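Local coordinates for inositol 2-dehydrogenase/D-chiro-inositol 3-dehydrogenase (Lactobacillus casei, PDB 4MIY), which oxidises myo-inositol and D-chiro-inositol with NAD as hydride acceptor, yielding 2-keto-myo-inositol and 1-keto-D-chiro-inositol respectively, at the NAD/INS site. Numbering follows the deposited sequence.

The NAD/INS site. Residues 8-9, 11-13, 35-36, 73-76, 78-79, 96-97, 126, 155, 157, 172-173, 176, 236, 274, 282. With NAD (nicotinamide-adenine-dinucleotide), chain B; INS (1,2,3,4,5,6-hexahydroxy-cyclohexane), chain C.
Lys97 holds its first torsion in the crowded position, CG between the backbone N and the carbonyl carbon (chi1 39°), and bends again at chi2 and chi3, so that its chain folds beside the nicotinamide and brings NZ to inositol. In this Gfo/Idh/MocA-family dehydrogenase Lys97, Asp172 and His176 form the catalytic Lys-Asp-His group. NZ makes a very short hydrogen bond to the O2 hydroxyl of INS and others to the ribose hydroxyl O2D of NAD and, along an in-plane lone pair, to the carbonyl O of Asp172. His176, whose CG is anti to the carbonyl carbon, turns its ring edge to the same hydroxyl, NE2 lying 2.7 Å from INS O2; as the expected general base it would take the proton, and Lys97 NZ, if charged, would probably ease that loss. INS C2 stands 3.3 Å from NAD C4N, in keeping with hydride transfer. Met13 CE packs against the opposite nicotinamide face, 3.6 Å from NAD C4N. The NAD nicotinamide edge bearing C5N points at the face of Trp274, whose six-membered ring is turned 79° from it. The carboxamide is fixed in rotation: N7N donates to Glu96 OE1 (2.9 Å) from above the carboxylate plane, and O7N accepts from INS O3 at 2.8 Å, with Tyr282 OH also close at its ring edge. Farther along inositol, the His155 ring meets O4 edge-on, NE2 2.6 Å away, with Thr173 CG2 over one ring face; Asn157 OD1 accepts from O5 on an in-plane lone pair. The pyrophosphate of NAD lies on the Rossmann glycine-rich loop, GxGxxG, where at the start of helix 12-23 Ala12 N donates nearly straight to O2A (2.9 Å) and Met13 N to O2N of the other phosphate. On the adenosine, Asp35, CG anti to its backbone N (chi1 -164°), grips both ribose hydroxyls through syn lone pairs, OD1 at 2.7 Å from O2B. Ile36 and Ser74 CB sandwich the adenine.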
loop_
_atom_site.group_PDB
_atom_site.type_symbol
_atom_site.label_atom_id
_atom_site.label_comp_id
_atom_site.label_asym_id
_atom_site.label_seq_id
_atom_site.Cartn_x
_atom_site.Cartn_y
_atom_site.Cartn_z
ATOM N N ILE A 8 28.062 22.487 -20.827
ATOM C CA ILE A 8 28.396 21.782 -22.050
ATOM C C ILE A 8 27.486 20.571 -22.236
ATOM O O ILE A 8 27.561 19.635 -21.518
ATOM C CB ILE A 8 29.850 21.341 -21.986
ATOM C CG1 ILE A 8 30.740 22.545 -21.763
ATOM C CG2 ILE A 8 30.245 20.560 -23.192
ATOM C CD1 ILE A 8 32.048 22.222 -21.258
ATOM N N GLY A 9 26.614 20.662 -23.211
ATOM C CA GLY A 9 25.548 19.710 -23.424
ATOM C C GLY A 9 24.236 20.232 -22.883
ATOM O O GLY A 9 24.049 20.300 -21.721
ATOM N N GLY A 11 20.951 19.114 -23.644
ATOM C CA GLY A 11 19.829 18.235 -23.897
ATOM C C GLY A 11 18.957 18.099 -22.669
ATOM O O GLY A 11 18.827 19.013 -21.927
ATOM N N ALA A 12 18.379 16.941 -22.452
ATOM C CA ALA A 12 17.402 16.799 -21.404
ATOM C C ALA A 12 17.947 17.128 -20.007
ATOM O O ALA A 12 17.363 17.895 -19.285
ATOM C CB ALA A 12 16.829 15.416 -21.422
ATOM N N MET A 13 19.073 16.548 -19.668
ATOM C CA MET A 13 19.636 16.809 -18.367
ATOM C C MET A 13 20.358 18.135 -18.288
ATOM O O MET A 13 20.335 18.762 -17.289
ATOM C CB MET A 13 20.517 15.651 -17.902
ATOM C CG MET A 13 21.138 15.846 -16.525
ATOM S SD MET A 13 19.961 16.303 -15.213
ATOM C CE MET A 13 20.055 14.845 -14.188
ATOM N N ASP A 35 26.652 23.255 -27.282
ATOM C CA ASP A 35 26.155 21.955 -27.665
ATOM C C ASP A 35 26.551 21.757 -29.109
ATOM O O ASP A 35 26.628 22.691 -29.845
ATOM C CB ASP A 35 24.630 21.911 -27.523
ATOM C CG ASP A 35 24.062 20.507 -27.535
ATOM O OD1 ASP A 35 24.124 19.861 -28.569
ATOM O OD2 ASP A 35 23.525 20.078 -26.527
ATOM N N ILE A 36 26.803 20.522 -29.509
ATOM C CA ILE A 36 27.079 20.228 -30.912
ATOM C C ILE A 36 25.888 20.551 -31.838
ATOM O O ILE A 36 26.059 20.796 -32.985
ATOM C CB ILE A 36 27.594 18.779 -31.133
ATOM C CG1 ILE A 36 26.574 17.777 -30.612
ATOM C CG2 ILE A 36 28.896 18.571 -30.434
ATOM C CD1 ILE A 36 26.834 16.392 -31.001
ATOM N N VAL A 73 27.472 17.749 -19.531
ATOM C CA VAL A 73 26.168 17.119 -19.563
ATOM C C VAL A 73 25.836 16.611 -20.956
ATOM O O VAL A 73 24.717 16.534 -21.356
ATOM C CB VAL A 73 25.029 18.028 -19.012
ATOM C CG1 VAL A 73 23.901 17.177 -18.420
ATOM C CG2 VAL A 73 25.524 18.976 -17.962
ATOM N N SER A 74 26.883 16.261 -21.666
ATOM C CA SER A 74 26.787 15.708 -22.998
ATOM C C SER A 74 26.571 14.194 -22.947
ATOM O O SER A 74 26.532 13.630 -21.920
ATOM C CB SER A 74 28.058 16.038 -23.759
ATOM O OG SER A 74 29.179 15.750 -22.991
ATOM N N PHE A 75 26.424 13.591 -24.108
ATOM C CA PHE A 75 26.432 12.150 -24.255
ATOM C C PHE A 75 27.593 11.563 -23.484
ATOM O O PHE A 75 28.650 12.092 -23.498
ATOM C CB PHE A 75 26.536 11.848 -25.749
ATOM C CG PHE A 75 26.606 10.393 -26.106
ATOM C CD1 PHE A 75 25.478 9.617 -26.083
ATOM C CD2 PHE A 75 27.768 9.836 -26.544
ATOM C CE1 PHE A 75 25.540 8.284 -26.457
ATOM C CE2 PHE A 75 27.817 8.514 -26.921
ATOM C CZ PHE A 75 26.695 7.760 -26.871
ATOM N N GLY A 76 27.364 10.455 -22.806
ATOM C CA GLY A 76 28.362 9.882 -21.933
ATOM C C GLY A 76 29.729 9.695 -22.581
ATOM O O GLY A 76 30.736 9.930 -21.987
ATOM N N ALA A 78 31.146 11.421 -24.633
ATOM C CA ALA A 78 31.779 12.693 -24.846
ATOM C C ALA A 78 32.400 13.285 -23.579
ATOM O O ALA A 78 33.121 14.226 -23.652
ATOM C CB ALA A 78 30.799 13.689 -25.446
ATOM N N HIS A 79 32.123 12.710 -22.436
ATOM C CA HIS A 79 32.613 13.289 -21.202
ATOM C C HIS A 79 34.133 13.300 -21.115
ATOM O O HIS A 79 34.679 14.253 -20.685
ATOM C CB HIS A 79 32.066 12.561 -19.981
ATOM C CG HIS A 79 30.590 12.661 -19.822
ATOM N ND1 HIS A 79 29.908 12.012 -18.833
ATOM C CD2 HIS A 79 29.673 13.323 -20.541
ATOM C CE1 HIS A 79 28.629 12.285 -18.944
ATOM N NE2 HIS A 79 28.458 13.078 -19.977
ATOM N N GLU A 96 28.291 14.868 -15.290
ATOM C CA GLU A 96 27.357 13.808 -15.116
ATOM C C GLU A 96 28.073 12.478 -15.246
ATOM O O GLU A 96 29.117 12.375 -15.816
ATOM C CB GLU A 96 26.226 13.903 -16.132
ATOM C CG GLU A 96 25.027 14.633 -15.638
ATOM C CD GLU A 96 24.452 14.045 -14.367
ATOM O OE1 GLU A 96 24.643 12.872 -14.122
ATOM O OE2 GLU A 96 23.810 14.791 -13.640
ATOM N N LYS A 97 27.471 11.473 -14.651
ATOM C CA LYS A 97 27.897 10.124 -14.915
ATOM C C LYS A 97 27.628 9.722 -16.366
ATOM O O LYS A 97 26.818 10.289 -17.012
ATOM C CB LYS A 97 27.278 9.120 -13.940
ATOM C CG LYS A 97 25.843 9.349 -13.550
ATOM C CD LYS A 97 24.841 9.298 -14.656
ATOM C CE LYS A 97 24.863 8.032 -15.415
ATOM N NZ LYS A 97 23.823 8.041 -16.477
ATOM N N MET A 126 24.067 10.811 -8.103
ATOM C CA MET A 126 23.100 11.471 -7.246
ATOM C C MET A 126 22.387 10.552 -6.272
ATOM O O MET A 126 21.806 11.038 -5.356
ATOM C CB MET A 126 22.056 12.244 -8.066
ATOM C CG MET A 126 20.904 11.433 -8.575
ATOM S SD MET A 126 21.392 10.222 -9.798
ATOM C CE MET A 126 19.805 9.431 -10.121
ATOM N N HIS A 155 16.333 -1.318 -11.671
ATOM C CA HIS A 155 16.515 -0.066 -12.367
ATOM C C HIS A 155 15.693 -0.155 -13.661
ATOM O O HIS A 155 16.065 -0.776 -14.601
ATOM C CB HIS A 155 17.988 0.148 -12.634
ATOM C CG HIS A 155 18.328 1.518 -13.080
ATOM N ND1 HIS A 155 19.608 1.999 -13.030
ATOM C CD2 HIS A 155 17.570 2.517 -13.573
ATOM C CE1 HIS A 155 19.619 3.240 -13.467
ATOM N NE2 HIS A 155 18.398 3.573 -13.812
ATOM N N ASN A 157 13.390 1.617 -16.689
ATOM C CA ASN A 157 13.119 2.756 -17.554
ATOM C C ASN A 157 12.023 2.339 -18.522
ATOM O O ASN A 157 11.963 1.238 -18.887
ATOM C CB ASN A 157 14.316 3.138 -18.426
ATOM C CG ASN A 157 15.531 3.653 -17.680
ATOM O OD1 ASN A 157 16.512 3.912 -18.315
ATOM N ND2 ASN A 157 15.468 3.819 -16.391
ATOM N N ASP A 172 25.556 3.803 -18.722
ATOM C CA ASP A 172 24.577 4.836 -18.503
ATOM C C ASP A 172 23.625 4.471 -17.380
ATOM O O ASP A 172 23.154 5.318 -16.707
ATOM C CB ASP A 172 23.778 5.055 -19.795
ATOM C CG ASP A 172 23.651 6.509 -20.192
ATOM O OD1 ASP A 172 24.650 7.216 -20.219
ATOM O OD2 ASP A 172 22.522 6.896 -20.455
ATOM N N THR A 173 23.375 3.185 -17.212
ATOM C CA THR A 173 22.280 2.759 -16.366
ATOM C C THR A 173 22.777 2.055 -15.091
ATOM O O THR A 173 22.660 2.582 -14.038
ATOM C CB THR A 173 21.271 1.956 -17.196
ATOM O OG1 THR A 173 20.810 2.779 -18.253
ATOM C CG2 THR A 173 20.095 1.553 -16.410
ATOM N N HIS A 176 24.838 3.535 -11.927
ATOM C CA HIS A 176 24.258 4.053 -10.712
ATOM C C HIS A 176 24.302 3.048 -9.568
ATOM O O HIS A 176 24.691 3.367 -8.480
ATOM C CB HIS A 176 22.813 4.462 -10.949
ATOM C CG HIS A 176 22.660 5.743 -11.707
ATOM N ND1 HIS A 176 22.912 6.968 -11.153
ATOM C CD2 HIS A 176 22.259 5.980 -12.970
ATOM C CE1 HIS A 176 22.671 7.908 -12.040
ATOM N NE2 HIS A 176 22.283 7.334 -13.154
ATOM N N TYR A 236 9.171 4.597 -14.904
ATOM C CA TYR A 236 10.534 4.751 -14.439
ATOM C C TYR A 236 10.550 4.440 -12.966
ATOM O O TYR A 236 9.807 5.012 -12.238
ATOM C CB TYR A 236 11.016 6.186 -14.656
ATOM C CG TYR A 236 12.422 6.392 -14.205
ATOM C CD1 TYR A 236 12.716 6.702 -12.900
ATOM C CD2 TYR A 236 13.450 6.264 -15.089
ATOM C CE1 TYR A 236 13.982 6.856 -12.491
ATOM C CE2 TYR A 236 14.717 6.447 -14.693
ATOM C CZ TYR A 236 14.995 6.729 -13.393
ATOM O OH TYR A 236 16.284 6.890 -13.013
ATOM N N TRP A 274 13.465 10.026 -14.792
ATOM C CA TRP A 274 14.404 10.424 -13.765
ATOM C C TRP A 274 14.239 11.859 -13.332
ATOM O O TRP A 274 14.520 12.200 -12.234
ATOM C CB TRP A 274 15.843 10.201 -14.271
ATOM C CG TRP A 274 16.037 10.596 -15.655
ATOM C CD1 TRP A 274 15.915 9.813 -16.723
ATOM C CD2 TRP A 274 16.345 11.905 -16.149
ATOM N NE1 TRP A 274 16.115 10.530 -17.864
ATOM C CE2 TRP A 274 16.371 11.824 -17.535
ATOM C CE3 TRP A 274 16.614 13.118 -15.553
ATOM C CZ2 TRP A 274 16.676 12.919 -18.341
ATOM C CZ3 TRP A 274 16.892 14.197 -16.340
ATOM C CH2 TRP A 274 16.912 14.094 -17.712
ATOM N N TYR A 282 19.235 15.648 -7.292
ATOM C CA TYR A 282 19.965 16.531 -8.203
ATOM C C TYR A 282 20.130 17.926 -7.604
ATOM O O TYR A 282 21.175 18.472 -7.657
ATOM C CB TYR A 282 19.290 16.656 -9.577
ATOM C CG TYR A 282 19.055 15.391 -10.359
ATOM C CD1 TYR A 282 20.040 14.496 -10.592
ATOM C CD2 TYR A 282 17.812 15.111 -10.859
ATOM C CE1 TYR A 282 19.792 13.334 -11.296
ATOM C CE2 TYR A 282 17.565 13.996 -11.546
ATOM C CZ TYR A 282 18.524 13.087 -11.757
ATOM O OH TYR A 282 18.223 11.953 -12.465
HETATM P PA NAD B . 20.328 14.065 -24.357
HETATM O O1A NAD B . 20.549 13.197 -25.499
HETATM O O2A NAD B . 18.998 14.583 -24.107
HETATM O O5B NAD B . 21.322 15.275 -24.449
HETATM C C5B NAD B . 22.685 15.155 -24.637
HETATM C C4B NAD B . 23.125 16.446 -25.319
HETATM O O4B NAD B . 24.512 16.393 -25.494
HETATM C C3B NAD B . 22.580 16.614 -26.711
HETATM O O3B NAD B . 22.005 17.888 -26.830
HETATM C C2B NAD B . 23.769 16.492 -27.625
HETATM O O2B NAD B . 23.656 17.232 -28.817
HETATM C C1B NAD B . 24.867 17.001 -26.741
HETATM N N9A NAD B . 26.224 16.574 -27.081
HETATM C C8A NAD B . 26.641 15.387 -27.498
HETATM N N7A NAD B . 27.948 15.366 -27.618
HETATM C C5A NAD B . 28.397 16.553 -27.276
HETATM C C6A NAD B . 29.683 17.198 -27.171
HETATM N N6A NAD B . 30.767 16.551 -27.527
HETATM N N1A NAD B . 29.678 18.415 -26.753
HETATM C C2A NAD B . 28.583 19.027 -26.451
HETATM N N3A NAD B . 27.393 18.537 -26.502
HETATM C C4A NAD B . 27.255 17.316 -26.917
HETATM O O3 NAD B . 20.835 13.242 -23.118
HETATM P PN NAD B . 20.735 13.511 -21.554
HETATM O O1N NAD B . 19.637 12.675 -21.064
HETATM O O2N NAD B . 20.673 14.959 -21.300
HETATM O O5D NAD B . 22.082 12.905 -20.998
HETATM C C5D NAD B . 23.222 13.707 -20.909
HETATM C C4D NAD B . 24.182 13.155 -19.871
HETATM O O4D NAD B . 23.530 13.241 -18.623
HETATM C C3D NAD B . 24.584 11.719 -20.042
HETATM O O3D NAD B . 25.893 11.583 -19.524
HETATM C C2D NAD B . 23.605 11.036 -19.155
HETATM O O2D NAD B . 24.135 9.787 -18.770
HETATM C C1D NAD B . 23.497 11.981 -17.990
HETATM N N1N NAD B . 22.271 11.841 -17.217
HETATM C C2N NAD B . 22.302 11.591 -15.915
HETATM C C3N NAD B . 21.154 11.466 -15.165
HETATM C C7N NAD B . 21.261 11.127 -13.738
HETATM O O7N NAD B . 20.329 10.612 -13.253
HETATM N N7N NAD B . 22.373 11.406 -13.126
HETATM C C4N NAD B . 19.917 11.605 -15.778
HETATM C C5N NAD B . 19.894 11.899 -17.132
HETATM C C6N NAD B . 21.096 11.998 -17.822
HETATM C C1 INS C . 20.116 8.112 -17.616
HETATM C C2 INS C . 20.281 8.337 -16.145
HETATM C C3 INS C . 19.127 7.748 -15.393
HETATM C C4 INS C . 19.043 6.292 -15.648
HETATM C C5 INS C . 18.859 6.006 -17.109
HETATM C C6 INS C . 20.066 6.593 -17.877
HETATM O O1 INS C . 21.213 8.677 -18.290
HETATM O O2 INS C . 21.525 7.862 -15.695
HETATM O O3 INS C . 19.311 8.051 -13.979
HETATM O O4 INS C . 17.889 5.827 -14.979
HETATM O O5 INS C . 18.883 4.624 -17.297
HETATM O O6 INS C . 19.934 6.345 -19.298
HETATM O O HOH W 1 22.057 17.149 -21.763
HETATM O O HOH W 2 18.720 6.570 -11.701
#